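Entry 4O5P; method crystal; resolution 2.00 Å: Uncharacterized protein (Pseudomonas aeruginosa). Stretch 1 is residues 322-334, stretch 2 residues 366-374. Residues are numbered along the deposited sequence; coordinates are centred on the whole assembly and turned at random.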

# COMPACT_ATOMS: atom_id res chain seq x y z
N PRO A 322 -12.81 32.47 -0.03
CA PRO A 322 -12.84 31.04 -0.35
C PRO A 322 -13.05 30.13 0.86
O PRO A 322 -12.81 30.52 2.01
CB PRO A 322 -11.45 30.78 -0.97
CG PRO A 322 -10.61 31.97 -0.58
CD PRO A 322 -11.57 33.11 -0.51
N GLU A 323 -13.52 28.91 0.58
CA GLU A 323 -13.78 27.87 1.57
C GLU A 323 -12.61 27.68 2.55
O GLU A 323 -11.47 27.49 2.12
CB GLU A 323 -14.10 26.56 0.83
CG GLU A 323 -14.92 25.55 1.61
CD GLU A 323 -14.11 24.85 2.67
OE1 GLU A 323 -14.65 24.65 3.79
OE2 GLU A 323 -12.95 24.48 2.38
N ASP A 324 -12.88 27.74 3.85
CA ASP A 324 -11.81 27.71 4.87
C ASP A 324 -12.21 26.95 6.14
O ASP A 324 -11.52 27.03 7.17
CB ASP A 324 -11.35 29.13 5.22
CG ASP A 324 -12.46 29.97 5.86
OD1 ASP A 324 -13.65 29.66 5.65
OD2 ASP A 324 -12.13 30.95 6.57
N CYS A 325 -13.31 26.22 6.07
CA CYS A 325 -13.77 25.39 7.18
C CYS A 325 -13.22 23.96 7.06
O CYS A 325 -13.17 23.22 8.05
CB CYS A 325 -15.30 25.32 7.22
SG CYS A 325 -16.18 26.92 7.34
N SER A 326 -12.81 23.57 5.85
CA SER A 326 -12.54 22.16 5.53
C SER A 326 -11.07 21.75 5.67
O SER A 326 -10.17 22.52 5.36
CB SER A 326 -13.04 21.83 4.12
OG SER A 326 -14.41 22.17 3.95
N PHE A 327 -10.86 20.53 6.13
CA PHE A 327 -9.51 19.98 6.24
C PHE A 327 -9.01 19.34 4.93
O PHE A 327 -7.85 19.52 4.53
CB PHE A 327 -9.46 18.99 7.40
CG PHE A 327 -8.10 18.40 7.62
CD1 PHE A 327 -7.06 19.18 8.10
CD2 PHE A 327 -7.86 17.06 7.34
CE1 PHE A 327 -5.81 18.63 8.31
CE2 PHE A 327 -6.60 16.50 7.53
CZ PHE A 327 -5.57 17.29 8.02
N LEU A 328 -9.90 18.60 4.25
CA LEU A 328 -9.53 17.91 3.01
C LEU A 328 -10.34 18.45 1.84
O LEU A 328 -11.57 18.36 1.85
CB LEU A 328 -9.78 16.40 3.15
CG LEU A 328 -9.62 15.54 1.89
CD1 LEU A 328 -8.17 15.56 1.45
CD2 LEU A 328 -10.09 14.08 2.15
N LYS A 329 -9.67 19.00 0.84
CA LYS A 329 -10.37 19.65 -0.29
C LYS A 329 -10.72 18.71 -1.45
O LYS A 329 -11.64 18.99 -2.22
CB LYS A 329 -9.53 20.80 -0.85
CG LYS A 329 -9.04 21.83 0.16
CD LYS A 329 -10.16 22.46 0.97
CE LYS A 329 -9.52 23.35 2.05
NZ LYS A 329 -10.49 24.22 2.81
N ARG A 330 -9.98 17.61 -1.58
CA ARG A 330 -10.08 16.77 -2.78
C ARG A 330 -9.30 15.47 -2.59
O ARG A 330 -8.11 15.48 -2.26
CB ARG A 330 -9.51 17.52 -3.99
CG ARG A 330 -9.52 16.73 -5.31
CD ARG A 330 -10.94 16.47 -5.81
NE ARG A 330 -10.95 15.85 -7.13
CZ ARG A 330 -12.01 15.22 -7.64
NH1 ARG A 330 -13.12 15.12 -6.92
NH2 ARG A 330 -11.95 14.69 -8.85
N CYS A 331 -9.97 14.34 -2.83
CA CYS A 331 -9.29 13.05 -2.83
C CYS A 331 -9.68 12.22 -4.05
O CYS A 331 -10.87 12.05 -4.34
CB CYS A 331 -9.60 12.26 -1.56
SG CYS A 331 -8.81 10.61 -1.51
N VAL A 332 -8.67 11.73 -4.77
CA VAL A 332 -8.89 10.86 -5.92
C VAL A 332 -8.25 9.49 -5.64
O VAL A 332 -7.06 9.43 -5.35
CB VAL A 332 -8.26 11.45 -7.18
CG1 VAL A 332 -8.29 10.42 -8.31
CG2 VAL A 332 -8.96 12.78 -7.60
N HIS A 333 -9.02 8.41 -5.73
CA HIS A 333 -8.48 7.07 -5.49
C HIS A 333 -8.68 6.19 -6.73
O HIS A 333 -9.80 5.87 -7.09
CB HIS A 333 -9.22 6.42 -4.32
CG HIS A 333 -8.59 5.15 -3.82
ND1 HIS A 333 -9.31 4.20 -3.12
CD2 HIS A 333 -7.32 4.69 -3.87
CE1 HIS A 333 -8.50 3.22 -2.76
NE2 HIS A 333 -7.29 3.49 -3.21
N LEU A 334 -7.58 5.77 -7.34
CA LEU A 334 -7.61 4.92 -8.50
C LEU A 334 -7.32 3.52 -8.00
O LEU A 334 -6.31 3.30 -7.33
CB LEU A 334 -6.51 5.37 -9.46
CG LEU A 334 -6.56 6.85 -9.86
CD1 LEU A 334 -5.52 7.16 -10.91
CD2 LEU A 334 -7.97 7.25 -10.35
N TYR A 366 -19.69 7.87 -0.67
CA TYR A 366 -18.45 8.62 -0.79
C TYR A 366 -18.64 10.03 -0.28
O TYR A 366 -19.60 10.72 -0.64
CB TYR A 366 -17.97 8.63 -2.25
CG TYR A 366 -17.65 7.25 -2.75
CD1 TYR A 366 -18.64 6.43 -3.26
CD2 TYR A 366 -16.34 6.74 -2.67
CE1 TYR A 366 -18.35 5.14 -3.72
CE2 TYR A 366 -16.04 5.47 -3.13
CZ TYR A 366 -17.04 4.68 -3.64
OH TYR A 366 -16.72 3.41 -4.08
N ARG A 367 -17.73 10.44 0.57
CA ARG A 367 -17.65 11.81 1.07
C ARG A 367 -17.51 12.87 -0.04
O ARG A 367 -16.84 12.63 -1.04
CB ARG A 367 -16.43 11.88 1.99
CG ARG A 367 -16.36 13.13 2.78
CD ARG A 367 -15.32 14.06 2.17
NE ARG A 367 -14.41 14.50 3.19
CZ ARG A 367 -13.72 15.62 3.13
NH1 ARG A 367 -13.83 16.43 2.09
NH2 ARG A 367 -12.92 15.91 4.13
N LYS A 368 -18.11 14.05 0.15
CA LYS A 368 -18.01 15.14 -0.83
C LYS A 368 -16.57 15.36 -1.30
O LYS A 368 -15.62 15.16 -0.54
CB LYS A 368 -18.56 16.46 -0.25
CG LYS A 368 -17.83 16.98 0.99
CD LYS A 368 -18.43 18.30 1.49
CE LYS A 368 -17.74 18.79 2.76
NZ LYS A 368 -18.35 20.02 3.33
N TRP A 369 -16.40 15.72 -2.56
CA TRP A 369 -15.08 16.08 -3.09
C TRP A 369 -14.10 14.90 -3.13
O TRP A 369 -12.89 15.12 -3.28
CB TRP A 369 -14.43 17.22 -2.29
CG TRP A 369 -15.33 18.38 -1.99
CD1 TRP A 369 -16.41 18.80 -2.71
CD2 TRP A 369 -15.23 19.27 -0.87
NE1 TRP A 369 -16.98 19.91 -2.12
CE2 TRP A 369 -16.27 20.22 -0.99
CE3 TRP A 369 -14.36 19.36 0.23
CZ2 TRP A 369 -16.47 21.24 -0.04
CZ3 TRP A 369 -14.56 20.37 1.15
CH2 TRP A 369 -15.60 21.29 1.01
N THR A 370 -14.60 13.68 -2.98
CA THR A 370 -13.75 12.49 -3.11
C THR A 370 -14.32 11.52 -4.15
O THR A 370 -15.54 11.32 -4.21
CB THR A 370 -13.54 11.78 -1.75
OG1 THR A 370 -14.76 11.18 -1.31
CG2 THR A 370 -13.08 12.79 -0.70
N VAL A 371 -13.46 10.92 -4.97
CA VAL A 371 -13.93 10.12 -6.10
C VAL A 371 -13.04 8.89 -6.24
O VAL A 371 -11.86 8.95 -5.90
CB VAL A 371 -13.99 10.99 -7.40
CG1 VAL A 371 -12.62 11.57 -7.74
CG2 VAL A 371 -14.55 10.21 -8.58
N GLU A 372 -13.62 7.77 -6.67
CA GLU A 372 -12.91 6.48 -6.76
C GLU A 372 -13.12 5.92 -8.17
O GLU A 372 -14.26 5.74 -8.62
CB GLU A 372 -13.45 5.53 -5.67
CG GLU A 372 -12.80 4.12 -5.58
CD GLU A 372 -13.02 3.48 -4.21
OE1 GLU A 372 -14.10 2.89 -3.96
OE2 GLU A 372 -12.12 3.56 -3.35
N TYR A 373 -12.03 5.69 -8.90
CA TYR A 373 -12.10 5.21 -10.28
C TYR A 373 -11.59 3.79 -10.40
O TYR A 373 -10.51 3.46 -9.87
CB TYR A 373 -11.28 6.11 -11.20
CG TYR A 373 -11.92 7.44 -11.49
CD1 TYR A 373 -12.98 7.55 -12.38
CD2 TYR A 373 -11.44 8.60 -10.88
CE1 TYR A 373 -13.56 8.79 -12.66
CE2 TYR A 373 -12.00 9.82 -11.16
CZ TYR A 373 -13.07 9.91 -12.04
OH TYR A 373 -13.62 11.15 -12.30
N ALA A 374 -12.35 2.94 -11.10
CA ALA A 374 -11.94 1.56 -11.37
C ALA A 374 -11.03 1.52 -12.60
O ALA A 374 -11.38 2.08 -13.64
CB ALA A 374 -13.14 0.68 -11.60
O HOH W 1 -16.61 21.55 4.76
O HOH W 2 -12.71 13.22 -11.48

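Two parallel β-strands, 331-334 and 370-374, pair through a regular backbone ladder, and Trp 369 and Arg 367, from the loop before the second strand, reach the loop before the first; together the stretches bury 708 Å², both sides summed. The strands run 15° apart, and Cys 331 and His 333 use both their N and O atoms. Cys 331 N donates to Trp 369 O (3.1 Å) and Cys 331 O accepts from Val 371 N (2.9 Å); His 333 N donates to Val 371 O (2.9 Å) and His 333 O accepts from Tyr 373 N (2.9 Å). Alpha-carbon contacts such as Thr 370 CA to Cys 331 O (3.2 Å) fill in between.

One face of the sheet carries Val 332, Leu 334, Val 371 and Tyr 373. Here apolar side-chain atoms pack, with Val 332 CG2 3.9 Å from Val 371 CG1 and Leu 334 CD2 3.6 Å from Tyr 373 CB. Val 371 CG1 also lies over one face of the Arg 330 guanidinium, 3.4 Å from Arg 330 NH2. The other face is more polar: buried His 333 donates from ND1 to Glu 372 OE2 (2.9 Å), the carboxylate oxygen lying at the ring edge and giving the imidazole an acceptor, while Tyr 366 OH donates to Glu 372 OE1 (2.7 Å). On this face Cys 331 CB also meets Thr 370 CG2 at 3.6 Å.

Ahead of the strands, a type II turn from Arg 367 to Thr 370 leads into the second strand. The long side chain of Arg 367 lets NH1 donate to Leu 328 O (3.0 Å), and Leu 328 CD2 covers one face of its guanidinium. Trp 369, with the largest covered area at 117 Å², lies alongside the loop of stretch 1, its indole wide enough to meet two residues with its edge: Leu 328 O approaches Trp 369 CE3 (3.4 Å) and Ser 326 OG approaches Trp 369 CH2 (3.3 Å). Water 1 bridges Ser 326 OG (2.4 Å) and Lys 368 NZ (2.7 Å).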